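Cellulose 1,4-beta-cellobiosidase (Clostridium thermocellum, PDB 3ZQX) is the family 3b carbohydrate-binding module of a cellulosomal cellobiohydrolase, of a fold that typically binds cellulose, though this module's own adhesion may be weak. Local coordinates at residues A[5-10]-A[125-130]; A[20-25]-A[94-99]; A[55-60]-A[100-105]. The protein carries 1 engineered substitution. One frame throughout, in Å; residues are numbered along the deposited sequence. Where two conformers were deposited one is given.

Contact 1 (A[5-10]-A[125-130])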
# COMPACT_ATOMS: atom_id res chain seq x y z
N VAL A 5 9.38 0.64 -1.19
CA VAL A 5 8.18 1.44 -1.36
C VAL A 5 8.44 2.88 -0.98
O VAL A 5 9.05 3.15 0.06
CB VAL A 5 7.03 0.95 -0.44
CG1 VAL A 5 5.82 1.87 -0.54
CG2 VAL A 5 6.66 -0.48 -0.79
N GLN A 6 7.94 3.78 -1.82
CA GLN A 6 7.79 5.18 -1.46
C GLN A 6 6.31 5.47 -1.26
O GLN A 6 5.44 4.84 -1.88
CB GLN A 6 8.33 6.09 -2.54
CG GLN A 6 9.74 5.75 -2.95
CD GLN A 6 10.31 6.77 -3.89
OE1 GLN A 6 9.66 7.16 -4.87
NE2 GLN A 6 11.51 7.25 -3.58
N TYR A 7 6.02 6.43 -0.38
CA TYR A 7 4.67 6.78 -0.00
C TYR A 7 4.53 8.28 0.07
O TYR A 7 5.49 9.00 0.35
CB TYR A 7 4.39 6.20 1.38
CG TYR A 7 3.24 6.75 2.21
CD1 TYR A 7 1.95 6.29 2.06
CD2 TYR A 7 3.48 7.69 3.22
CE1 TYR A 7 0.91 6.76 2.86
CE2 TYR A 7 2.45 8.17 4.02
CZ TYR A 7 1.17 7.69 3.85
OH TYR A 7 0.17 8.17 4.66
N LEU A 8 3.31 8.74 -0.18
CA LEU A 8 2.89 10.07 0.23
C LEU A 8 1.42 9.99 0.64
O LEU A 8 0.67 9.12 0.19
CB LEU A 8 3.12 11.12 -0.86
CG LEU A 8 2.33 11.02 -2.16
CD1 LEU A 8 0.95 11.63 -2.02
CD2 LEU A 8 3.10 11.70 -3.29
N CYS A 9 1.03 10.92 1.51
CA CYS A 9 -0.31 11.00 2.05
C CYS A 9 -1.05 12.16 1.40
O CYS A 9 -0.53 13.26 1.32
CB CYS A 9 -0.23 11.24 3.55
SG CYS A 9 -1.82 11.34 4.37
N GLU A 10 -2.27 11.90 0.94
CA GLU A 10 -3.14 12.95 0.41
C GLU A 10 -4.19 13.37 1.43
O GLU A 10 -4.29 14.56 1.75
CB GLU A 10 -3.72 12.60 -0.96
CG GLU A 10 -2.64 12.64 -2.04
CD GLU A 10 -3.18 12.56 -3.45
OE1 GLU A 10 -4.22 11.90 -3.67
OE2 GLU A 10 -2.56 13.16 -4.34
N GLN A 125 8.54 9.68 -0.42
CA GLN A 125 9.77 9.32 0.24
C GLN A 125 9.78 7.83 0.53
O GLN A 125 8.74 7.21 0.72
CB GLN A 125 10.02 10.15 1.50
CG GLN A 125 9.18 9.80 2.69
CD GLN A 125 9.47 10.71 3.86
OE1 GLN A 125 9.45 11.94 3.73
NE2 GLN A 125 9.75 10.12 5.02
N ASP A 126 10.98 7.25 0.53
CA ASP A 126 11.14 5.86 0.94
C ASP A 126 10.49 5.72 2.30
O ASP A 126 10.72 6.54 3.20
CB ASP A 126 12.62 5.51 1.05
CG ASP A 126 13.34 5.51 -0.29
OD1 ASP A 126 12.71 5.72 -1.34
OD2 ASP A 126 14.58 5.30 -0.28
N TYR A 127 9.66 4.71 2.45
CA TYR A 127 8.81 4.64 3.63
C TYR A 127 8.77 3.24 4.19
O TYR A 127 8.24 2.32 3.56
CB TYR A 127 7.41 5.10 3.24
CG TYR A 127 6.43 5.30 4.38
CD1 TYR A 127 6.73 6.14 5.43
CD2 TYR A 127 5.19 4.66 4.37
CE1 TYR A 127 5.81 6.36 6.45
CE2 TYR A 127 4.27 4.88 5.38
CZ TYR A 127 4.59 5.72 6.42
OH TYR A 127 3.71 5.96 7.44
N GLY A 128 9.25 3.08 5.42
CA GLY A 128 9.38 1.77 6.01
C GLY A 128 8.14 1.21 6.68
O GLY A 128 8.16 0.07 7.15
N LYS A 129 7.06 1.99 6.74
CA LYS A 129 5.85 1.49 7.39
C LYS A 129 4.84 0.86 6.43
O LYS A 129 3.77 0.45 6.85
CB LYS A 129 5.20 2.57 8.25
CG LYS A 129 6.06 2.96 9.44
CD LYS A 129 5.40 4.05 10.28
CE LYS A 129 6.27 4.44 11.46
NZ LYS A 129 5.67 5.56 12.24
N VAL A 130 5.21 0.77 5.16
CA VAL A 130 4.49 -0.04 4.18
C VAL A 130 5.47 -1.13 3.77
O VAL A 130 6.60 -0.84 3.40
CB VAL A 130 4.05 0.82 2.97
CG1 VAL A 130 3.49 -0.04 1.83
CG2 VAL A 130 3.03 1.85 3.42
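Tyr7 and Tyr127 lay their rings together in an offset stack. The centroids are 4.4 Å apart and the planes are 15° from parallel. The two side chains lie side by side and point the same way. Tyr7 CD2 sits over one face of the Tyr127 ring, toward its rim, 3.6 Å from Tyr127 CE2. Both CG atoms are anti to the backbone N, which starts the two rings off in the same direction. Nearer the backbone, Tyr7 CB packs 3.5 Å from Tyr127 CD2. The far face of the Tyr127 ring has Lys129 N over its centre.

Val5 and Val130 join this apolar side. Val5 CG1 meets Val130 CG1 at 3.8 Å, and the two side chains cross at about a right angle.

Gln6 works on the other side of its strand. Its chain is extended beyond CG, and NE2 donates to Asp126 OD1 at 3.0 Å with a nearly straight N-H...O angle of 163°. The acceptor lies in the amide plane of Gln6. Lys4 holds Asp126 OD2 in a salt bridge, and Asn24 donates to Gln6 OE1.

The backbone sets these places. Strand 125-126 runs antiparallel to strand 3-9. Tyr7 N bonds Gln125 O, and Gln125 N returns to Tyr7 O at 3.2 Å. Tyr127 N donates to Val5 O at 2.9 Å. A type I turn from Tyr127 to Val130 then brings Val130 back under Val5, where both valines reach Leu40 of strand 38-43.

Each tyrosine hydroxyl has a backbone partner: Asp118 N for Tyr7, Ser116 O for Tyr127. The stack is therefore held at its polar ends as well as by its faces. Asp126 is bound by one amide and one ammonium group, which would probably favour its charged form.

Contact 2 (A[20-25]-A[94-99])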
# COMPACT_ATOMS: atom_id res chain seq x y z
N LYS A 20 -6.38 8.03 1.78
CA LYS A 20 -5.95 8.33 0.42
C LYS A 20 -4.49 8.73 0.38
O LYS A 20 -4.08 9.65 1.10
CB LYS A 20 -6.81 9.46 -0.16
CG LYS A 20 -6.50 9.80 -1.61
CD LYS A 20 -7.41 10.89 -2.15
CE LYS A 20 -7.08 11.23 -3.59
NZ LYS A 20 -7.97 12.28 -4.14
N GLY A 21 -3.74 8.14 -0.53
CA GLY A 21 -2.34 8.47 -0.71
C GLY A 21 -1.84 7.85 -1.99
O GLY A 21 -2.64 7.53 -2.88
N LYS A 22 -0.52 7.75 -2.11
CA LYS A 22 0.08 7.08 -3.25
C LYS A 22 1.23 6.22 -2.80
O LYS A 22 1.91 6.54 -1.82
CB LYS A 22 0.59 8.08 -4.29
CG LYS A 22 -0.42 9.12 -4.74
CD LYS A 22 0.13 9.99 -5.87
CE LYS A 22 -0.88 11.04 -6.29
NZ LYS A 22 -0.42 11.79 -7.49
N PHE A 23 1.46 5.14 -3.54
CA PHE A 23 2.65 4.31 -3.39
C PHE A 23 3.48 4.39 -4.67
O PHE A 23 2.99 4.78 -5.73
CB PHE A 23 2.31 2.82 -3.20
CG PHE A 23 1.32 2.54 -2.10
CD1 PHE A 23 1.58 2.91 -0.80
CD2 PHE A 23 0.15 1.86 -2.37
CE1 PHE A 23 0.67 2.62 0.22
CE2 PHE A 23 -0.77 1.57 -1.37
CZ PHE A 23 -0.50 1.95 -0.08
N ASN A 24 4.76 4.05 -4.56
CA ASN A 24 5.59 3.82 -5.72
C ASN A 24 6.51 2.67 -5.36
O ASN A 24 7.21 2.77 -4.35
CB ASN A 24 6.40 5.09 -6.02
CG ASN A 24 7.30 4.96 -7.23
OD1 ASN A 24 7.01 4.20 -8.16
ND2 ASN A 24 8.41 5.69 -7.22
N ILE A 25 6.54 1.62 -6.17
CA ILE A 25 7.43 0.50 -5.91
C ILE A 25 8.64 0.63 -6.82
O ILE A 25 8.50 0.68 -8.04
CB ILE A 25 6.75 -0.86 -6.12
CG1 ILE A 25 5.59 -1.02 -5.13
CG2 ILE A 25 7.76 -1.99 -5.96
CD1 ILE A 25 4.71 -2.22 -5.40
N THR A 94 7.24 1.28 -10.60
CA THR A 94 5.86 1.28 -11.05
C THR A 94 5.39 2.67 -11.46
O THR A 94 4.53 2.81 -12.32
CB THR A 94 4.91 0.76 -9.96
OG1 THR A 94 5.07 1.53 -8.75
CG2 THR A 94 5.17 -0.69 -9.66
N GLY A 95 5.97 3.70 -10.85
CA GLY A 95 5.33 5.00 -10.85
C GLY A 95 4.19 5.00 -9.85
O GLY A 95 3.92 4.00 -9.17
N GLU A 96 3.50 6.12 -9.76
CA GLU A 96 2.48 6.27 -8.73
C GLU A 96 1.41 5.20 -8.81
O GLU A 96 0.92 4.85 -9.89
CB GLU A 96 1.84 7.66 -8.81
CG GLU A 96 1.06 7.92 -10.09
CD GLU A 96 0.41 9.28 -10.11
OE1 GLU A 96 -0.39 9.58 -9.21
OE2 GLU A 96 0.69 10.06 -11.05
N ILE A 97 1.07 4.66 -7.64
CA ILE A 97 -0.12 3.84 -7.50
C ILE A 97 -1.01 4.62 -6.55
O ILE A 97 -0.79 4.63 -5.33
CB ILE A 97 0.22 2.46 -6.89
CG1 ILE A 97 1.29 1.75 -7.72
CG2 ILE A 97 -1.05 1.62 -6.78
CD1 ILE A 97 1.82 0.47 -7.09
N GLN A 98 -2.05 5.24 -7.09
CA GLN A 98 -2.96 5.98 -6.24
C GLN A 98 -3.78 4.97 -5.45
O GLN A 98 -4.12 3.90 -5.97
CB GLN A 98 -3.87 6.88 -7.08
CG GLN A 98 -3.09 7.97 -7.77
CD GLN A 98 -3.95 8.96 -8.52
OE1 GLN A 98 -5.17 8.99 -8.37
NE2 GLN A 98 -3.30 9.79 -9.32
N PHE A 99 -4.09 5.30 -4.21
CA PHE A 99 -4.97 4.43 -3.45
C PHE A 99 -5.96 5.19 -2.61
O PHE A 99 -5.63 6.23 -2.02
CB PHE A 99 -4.19 3.41 -2.58
CG PHE A 99 -3.50 3.99 -1.36
CD1 PHE A 99 -2.26 4.61 -1.46
CD2 PHE A 99 -4.07 3.83 -0.10
CE1 PHE A 99 -1.63 5.10 -0.33
CE2 PHE A 99 -3.44 4.31 1.03
CZ PHE A 99 -2.22 4.95 0.92
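Gly21 and Phe99 form a hydrogen-bonded pair where strands 15-27 and 97-103 run antiparallel in one sheet of the CBM3 beta sandwich. Lys22-Gln98 and Phe23-Ile97 continue the ladder. Phe99 N bonds Gly21 O at 3.0 Å, and Ile97 N bonds Phe23 O at 2.7 Å. Farther along, Thr94 adds two more bonds: its N donates to Ile25 O, and its OG1 accepts from Ile25 N at 3.0 Å.

The Phe99 ring lies between two partners. Its CG is held between the backbone N and the carbonyl carbon (chi1 73°), which folds the side chain toward Gly21. Glycine has no side chain, and one ring face lies over the backbone, with Gly21 N 3.7 Å above the plane of the Phe99 ring, toward its rim. This is the cross-strand pairing known as aromatic rescue of glycine. Phe23 takes the opposite face in an offset stack, with centroids 4.0 Å apart and planes 3° from parallel. Phe23 CZ is 3.4 Å from Phe99 CE1. Tyr42 also meets the Phe99 ring, and Leu40, Tyr42 and Leu81 touch Phe23, so this face packs against the other sheet, on strands 38-43 and 78-83.

The face with Lys22 and Gln98 is polar. Lys22, extended beyond CG, runs beside Glu96, pointing the same way, and Lys22 NZ makes a salt bridge to Glu96 OE1 at 2.8 Å. Gln98 NE2 donates to the same oxygen at 2.9 Å. The two donors reach OE1 from opposite faces of the carboxylate plane.

Glu96 OE1 is thus gripped from both sides, by a charge from the neighbouring strand and an amide two residues on in the same segment. This would limit rotation of the carboxylate and probably favours its ionised state.

Contact 3 (A[55-60]-A[100-105])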
# COMPACT_ATOMS: atom_id res chain seq x y z
N ILE A 55 -9.82 1.46 -4.15
CA ILE A 55 -9.97 2.04 -5.48
C ILE A 55 -8.69 2.76 -5.88
O ILE A 55 -8.13 3.53 -5.09
CB ILE A 55 -11.15 3.02 -5.56
CG1 ILE A 55 -12.43 2.42 -4.99
CG2 ILE A 55 -11.36 3.46 -7.01
CD1 ILE A 55 -12.60 2.62 -3.50
N CYS A 56 -8.22 2.48 -7.09
CA CYS A 56 -7.07 3.16 -7.67
C CYS A 56 -7.52 3.95 -8.89
O CYS A 56 -7.90 3.37 -9.91
CB CYS A 56 -6.00 2.16 -8.10
SG CYS A 56 -4.66 2.91 -9.04
N TYR A 57 -7.48 5.27 -8.79
CA TYR A 57 -7.91 6.13 -9.89
C TYR A 57 -6.87 6.24 -11.00
O TYR A 57 -7.23 6.58 -12.12
CB TYR A 57 -8.33 7.52 -9.39
CG TYR A 57 -9.59 7.46 -8.55
CD1 TYR A 57 -10.79 7.08 -9.12
CD2 TYR A 57 -9.57 7.73 -7.20
CE1 TYR A 57 -11.94 6.99 -8.37
CE2 TYR A 57 -10.72 7.64 -6.43
CZ TYR A 57 -11.90 7.27 -7.03
OH TYR A 57 -13.05 7.17 -6.27
N TYR A 58 -5.59 6.09 -10.67
CA TYR A 58 -4.58 6.00 -11.72
C TYR A 58 -3.35 5.25 -11.27
O TYR A 58 -2.88 5.45 -10.15
CB TYR A 58 -4.19 7.41 -12.15
CG TYR A 58 -3.05 7.40 -13.14
CD1 TYR A 58 -3.25 6.95 -14.44
CD2 TYR A 58 -1.78 7.81 -12.77
CE1 TYR A 58 -2.21 6.93 -15.36
CE2 TYR A 58 -0.74 7.79 -13.68
CZ TYR A 58 -0.96 7.34 -14.96
OH TYR A 58 0.07 7.32 -15.86
N THR A 59 -2.80 4.42 -12.14
CA THR A 59 -1.41 4.00 -12.03
C THR A 59 -0.87 3.69 -13.43
O THR A 59 -1.61 3.16 -14.25
CB THR A 59 -1.25 2.80 -11.08
OG1 THR A 59 0.13 2.45 -10.99
CG2 THR A 59 -2.04 1.58 -11.55
N PRO A 60 0.42 3.96 -13.70
CA PRO A 60 0.94 3.64 -15.04
C PRO A 60 0.91 2.15 -15.39
O PRO A 60 0.92 1.82 -16.58
CB PRO A 60 2.38 4.15 -14.98
CG PRO A 60 2.38 5.21 -13.94
CD PRO A 60 1.38 4.75 -12.90
N VAL A 100 -7.18 4.65 -2.59
CA VAL A 100 -8.23 5.05 -1.68
C VAL A 100 -8.75 3.79 -1.00
O VAL A 100 -8.94 2.76 -1.66
CB VAL A 100 -9.39 5.73 -2.43
CG1 VAL A 100 -10.66 5.76 -1.60
CG2 VAL A 100 -8.98 7.14 -2.85
N ILE A 101 -8.95 3.87 0.31
CA ILE A 101 -9.63 2.81 1.05
C ILE A 101 -10.87 3.42 1.68
O ILE A 101 -10.79 4.42 2.42
CB ILE A 101 -8.76 2.22 2.18
CG1 ILE A 101 -7.44 1.68 1.63
CG2 ILE A 101 -9.53 1.14 2.93
CD1 ILE A 101 -6.38 1.49 2.68
N ARG A 102 -12.03 2.86 1.36
CA ARG A 102 -13.29 3.38 1.88
C ARG A 102 -14.20 2.23 2.27
O ARG A 102 -13.90 1.08 1.99
CB ARG A 102 -13.96 4.30 0.87
CG ARG A 102 -14.38 3.65 -0.41
CD ARG A 102 -14.88 4.78 -1.29
NE ARG A 102 -15.26 4.38 -2.63
CZ ARG A 102 -14.97 5.08 -3.73
NH1 ARG A 102 -14.28 6.22 -3.66
NH2 ARG A 102 -15.37 4.63 -4.90
N TYR A 103 -15.29 2.55 2.94
CA TYR A 103 -16.32 1.58 3.25
C TYR A 103 -17.47 1.63 2.25
O TYR A 103 -17.83 2.70 1.76
CB TYR A 103 -16.88 1.84 4.64
CG TYR A 103 -15.93 1.51 5.77
CD1 TYR A 103 -15.80 0.21 6.21
CD2 TYR A 103 -15.18 2.50 6.39
CE1 TYR A 103 -14.94 -0.11 7.24
CE2 TYR A 103 -14.32 2.19 7.43
CZ TYR A 103 -14.20 0.89 7.85
OH TYR A 103 -13.36 0.54 8.89
N ALA A 104 -18.07 0.47 1.97
CA ALA A 104 -19.25 0.42 1.10
C ALA A 104 -20.36 1.34 1.59
O ALA A 104 -21.11 1.88 0.78
CB ALA A 104 -19.76 -1.01 0.98
N ASP A 105 -20.50 1.48 2.90
CA ASP A 105 -21.52 2.35 3.47
C ASP A 105 -21.03 3.77 3.77
O ASP A 105 -21.74 4.56 4.39
CB ASP A 105 -22.19 1.71 4.69
CG ASP A 105 -21.27 1.60 5.88
OD1 ASP A 105 -20.11 2.05 5.79
OD2 ASP A 105 -21.71 1.06 6.92
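Ile55 and Arg102 make the tight part of this contact. Ile55 CD1 presses on one face of the guanidinium, 3.3 Å from Arg102 NE and 3.4 Å from Arg102 CZ. The two side chains cross at about a right angle. Ile55 CG1 also reaches the group, 3.7 Å from Arg102 NH2. Arg102 CG stands between its own backbone N and carbonyl carbon (chi1 64°), and the chain then runs extended from CG to NE. Ile55 CD1 also lies 3.7 Å from Arg102 CG.

Beneath the side chains, Ile55 and Val100 form an antiparallel hydrogen-bonded pair. Ile55 N donates to Val100 O, and Val100 N donates to Ile55 O, both at 2.9 Å. Their side chains share the face of the sheet on which Tyr57 touches Val100.

This pair is where strand 52-55 ends against strand 97-103, in the same CBM3 sheet that holds strand 15-27. Beyond Ile55 the chain leaves regular strand geometry, although Tyr58 still bonds Gln98 through the backbone. On the inward side of strand 97-103, Ile101 touches Leu52 and Ile19.

The looser part belongs to Tyr57, an exposed residue in the loop. Its ring approaches Val100 with CE2 4.0 Å from Val100 CG2. Ile55 CG2 lies over one face of the ring, toward the rim. The ring is turned 50° from the guanidinium plane, and its hydroxyl comes to the guanidinium edge. Arg102 NH1 donates to Tyr57 OH at 3.0 Å with an angle of 156°. Arg102 NH1 also has a stronger partner, forming a salt bridge with Glu18 of strand 15-27.

Overall arrangement
From the N terminus, residues 5-10 come first, followed by 20-25 on the next strand. These strands pair directly: Gln6 bonds Asn24 and Glu10 bonds Lys20. Residues 55-60 follow. Chain 94-99 then returns to 20-25 and closes contact 2. The next residues, 100-105, close contact 3 on the same strand, 97-103. Contacts 2 and 3 therefore cross along the chain, and Gln98 meets Tyr58 where they touch. Residues 125-130 close contact 1 last, and both other contacts nest inside its loop. Together they join strands 125-126, 3-9, 15-27, 97-103 and 52-55 into one sheet, with contacts 1 and 3 about 17 Å apart between centres.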